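Trans-2-enoyl-CoA reductase [NADH] (Treponema denticola ATCC 35405, PDB 4GGO) reduces the carbon-carbon double bond of trans-2-enoyl-CoA substrates such as crotonyl-CoA with NADH, serving fatty acid synthesis. Local coordinates at residues Gly63-Ile68 with Gly310-Ile315. Sequence-based numbering, arbitrary orientation.
Sequences GLASRI and GCIEQI
Ala65, on the helix that follows the first strand of the Rossmann sheet, sets its methyl against the first turn of helix 311-323, among Cys311, Ile312 and Ile315. The nearest partner of that methyl is Ile315 CG1, 3.6 Å from Ala65 CB. The same methyl lies 3.7 Å from the carbonyl Cys311 O, an oxygen already taken in the helix by the N-H of Ile315, and 4.1 Å from Cys311 CB. Ile312 comes from the other flank. Its CG1 stands anti to the backbone N (chi1 -163°), and its CD1 lies 3.8 Å from both CB and O of Ala65. Ile68, one turn on, adds CG2 at 4.1 Å from that same Ile312 CD1, the two side chains crossing at about a right angle.

With so small a residue at the centre, the axes of the two short segments approach to 8.5 Å, crossing at -56°. In the fold, helix 61-74 links parallel strands 52-56 and 77-82 as the right-handed crossover of a Rossmann unit, and Gly57 to Tyr62, around its start, bind NAD(+). Helix 311-323 thus rests on the dinucleotide-binding helix; Cys311 also touches Leu280, another NAD(+)-binding residue, and Ile315 touches Tyr62.

Ile315 meets Ser66 with its other branch: CG2 sits 3.6 Å from Ser66 CA and beside the hydroxyl. That OG hydrogen bonds to Tyr62 O and to Tyr232 OH, so the apolar branch packs on a polar atom that is already satisfied. Away from the interface, Gly310 is the N-cap of helix 311-323, and its N donates to Glu313 OE1 (2.9 Å) from 44° out of the carboxylate plane, the side-chain-to-backbone half of a capping box.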
ATOM      1  N   GLY A  63      -3.116  -1.742   1.545  1.00 17.73           N
ATOM      2  CA  GLY A  63      -3.962  -2.921   1.510  1.00 16.83           C
ATOM      3  C   GLY A  63      -4.576  -3.206   2.867  1.00 17.57           C
ATOM      4  O   GLY A  63      -5.785  -3.397   2.982  1.00 16.59           O
ATOM      5  N   LEU A  64      -3.735  -3.230   3.896  1.00 19.76           N
ATOM      6  CA  LEU A  64      -4.191  -3.444   5.266  1.00 20.62           C
ATOM      7  C   LEU A  64      -5.187  -2.371   5.701  1.00 19.40           C
ATOM      8  O   LEU A  64      -6.209  -2.672   6.320  1.00 16.16           O
ATOM      9  CB  LEU A  64      -2.997  -3.465   6.223  1.00 21.02           C
ATOM     10  CG  LEU A  64      -3.300  -3.540   7.721  1.00 21.55           C
ATOM     11  CD1 LEU A  64      -4.084  -4.799   8.055  1.00 19.10           C
ATOM     12  CD2 LEU A  64      -2.012  -3.470   8.531  1.00 16.32           C
ATOM     13  N   ALA A  65      -4.887  -1.120   5.372  1.00 17.37           N
ATOM     14  CA  ALA A  65      -5.763  -0.009   5.727  1.00 20.93           C
ATOM     15  C   ALA A  65      -7.101  -0.111   5.001  1.00 21.35           C
ATOM     16  O   ALA A  65      -8.136   0.298   5.527  1.00 23.20           O
ATOM     17  CB  ALA A  65      -5.086   1.321   5.424  1.00 20.83           C
ATOM     18  N   SER A  66      -7.071  -0.664   3.792  1.00 17.32           N
ATOM     19  CA  SER A  66      -8.278  -0.844   2.994  1.00 20.29           C
ATOM     20  C   SER A  66      -9.196  -1.897   3.603  1.00 24.33           C
ATOM     21  O   SER A  66     -10.418  -1.748   3.598  1.00 19.01           O
ATOM     22  CB  SER A  66      -7.920  -1.228   1.558  1.00 21.18           C
ATOM     23  OG  SER A  66      -7.078  -0.253   0.967  1.00 21.19           O
ATOM     24  N   ARG A  67      -8.601  -2.965   4.125  1.00 22.31           N
ATOM     25  CA  ARG A  67      -9.376  -4.029   4.748  1.00 19.99           C
ATOM     26  C   ARG A  67      -9.946  -3.549   6.077  1.00 21.91           C
ATOM     27  O   ARG A  67     -11.112  -3.792   6.389  1.00 24.59           O
ATOM     28  CB  ARG A  67      -8.517  -5.279   4.953  1.00 21.91           C
ATOM     29  CG  ARG A  67      -9.329  -6.559   5.082  1.00 24.79           C
ATOM     30  CD  ARG A  67      -8.451  -7.762   5.395  1.00 23.79           C
ATOM     31  NE  ARG A  67      -9.243  -8.985   5.496  1.00 33.39           N
ATOM     32  CZ  ARG A  67      -8.753 -10.171   5.846  1.00 25.06           C
ATOM     33  NH1 ARG A  67      -7.466 -10.303   6.138  1.00 24.48           N
ATOM     34  NH2 ARG A  67      -9.555 -11.225   5.908  1.00 26.96           N
ATOM     35  N   ILE A  68      -9.118  -2.852   6.850  1.00 20.00           N
ATOM     36  CA  ILE A  68      -9.533  -2.309   8.140  1.00 20.47           C
ATOM     37  C   ILE A  68     -10.660  -1.283   7.995  1.00 25.16           C
ATOM     38  O   ILE A  68     -11.626  -1.300   8.759  1.00 20.53           O
ATOM     39  CB  ILE A  68      -8.338  -1.679   8.890  1.00 20.90           C
ATOM     40  CG1 ILE A  68      -7.357  -2.768   9.331  1.00 17.75           C
ATOM     41  CG2 ILE A  68      -8.810  -0.876  10.093  1.00 20.41           C
ATOM     42  CD1 ILE A  68      -6.140  -2.237  10.051  1.00 18.37           C
ATOM     43  N   GLY A 310      -1.126   9.228   6.990  1.00 17.94           N
ATOM     44  CA  GLY A 310      -0.512   7.918   6.881  1.00 21.08           C
ATOM     45  C   GLY A 310      -1.445   7.037   6.073  1.00 20.23           C
ATOM     46  O   GLY A 310      -2.362   7.539   5.422  1.00 18.40           O
ATOM     47  N   CYS A 311      -1.224   5.729   6.115  1.00 15.01           N
ATOM     48  CA  CYS A 311      -2.042   4.796   5.345  1.00 16.57           C
ATOM     49  C   CYS A 311      -3.515   4.832   5.740  1.00 17.43           C
ATOM     50  O   CYS A 311      -4.389   4.950   4.882  1.00 16.62           O
ATOM     51  CB  CYS A 311      -1.503   3.373   5.479  1.00 16.96           C
ATOM     52  SG  CYS A 311       0.149   3.170   4.794  1.00 23.81           S
ATOM     53  N   ILE A 312      -3.786   4.738   7.038  1.00 16.77           N
ATOM     54  CA  ILE A 312      -5.165   4.645   7.509  1.00 20.68           C
ATOM     55  C   ILE A 312      -5.926   5.961   7.317  1.00 18.59           C
ATOM     56  O   ILE A 312      -7.135   5.955   7.091  1.00 19.84           O
ATOM     57  CB  ILE A 312      -5.249   4.150   8.980  1.00 24.88           C
ATOM     58  CG1 ILE A 312      -6.665   3.666   9.308  1.00 19.89           C
ATOM     59  CG2 ILE A 312      -4.780   5.224   9.955  1.00 18.59           C
ATOM     60  CD1 ILE A 312      -7.104   2.465   8.496  1.00 18.46           C
ATOM     61  N   GLU A 313      -5.216   7.085   7.385  1.00 14.26           N
ATOM     62  CA  GLU A 313      -5.840   8.382   7.131  1.00 22.12           C
ATOM     63  C   GLU A 313      -6.187   8.506   5.651  1.00 20.30           C
ATOM     64  O   GLU A 313      -7.277   8.950   5.292  1.00 18.40           O
ATOM     65  CB  GLU A 313      -4.923   9.533   7.558  1.00 19.54           C
ATOM     66  CG  GLU A 313      -4.762   9.693   9.064  1.00 18.16           C
ATOM     67  CD  GLU A 313      -3.741   8.737   9.657  1.00 28.61           C
ATOM     68  OE1 GLU A 313      -2.995   8.099   8.884  1.00 23.99           O
ATOM     69  OE2 GLU A 313      -3.686   8.627  10.899  1.00 31.44           O
ATOM     70  N   GLN A 314      -5.246   8.101   4.802  1.00 19.27           N
ATOM     71  CA  GLN A 314      -5.429   8.108   3.355  1.00 19.89           C
ATOM     72  C   GLN A 314      -6.641   7.294   2.916  1.00 18.84           C
ATOM     73  O   GLN A 314      -7.487   7.777   2.166  1.00 19.68           O
ATOM     74  CB  GLN A 314      -4.183   7.545   2.671  1.00 18.73           C
ATOM     75  CG  GLN A 314      -3.118   8.568   2.359  1.00 18.62           C
ATOM     76  CD  GLN A 314      -3.249   9.125   0.958  1.00 20.55           C
ATOM     77  OE1 GLN A 314      -2.981   8.430  -0.022  1.00 18.31           O
ATOM     78  NE2 GLN A 314      -3.662  10.383   0.855  1.00 16.68           N
ATOM     79  N   ILE A 315      -6.715   6.052   3.384  1.00 16.47           N
ATOM     80  CA  ILE A 315      -7.734   5.122   2.915  1.00 18.98           C
ATOM     81  C   ILE A 315      -9.128   5.424   3.467  1.00 16.46           C
ATOM     82  O   ILE A 315     -10.122   5.298   2.752  1.00 17.24           O
ATOM     83  CB  ILE A 315      -7.338   3.662   3.202  1.00 19.17           C
ATOM     84  CG1 ILE A 315      -5.977   3.360   2.570  1.00 19.85           C
ATOM     85  CG2 ILE A 315      -8.392   2.711   2.674  1.00 20.18           C
ATOM     86  CD1 ILE A 315      -5.884   3.742   1.108  1.00 17.83           C
TER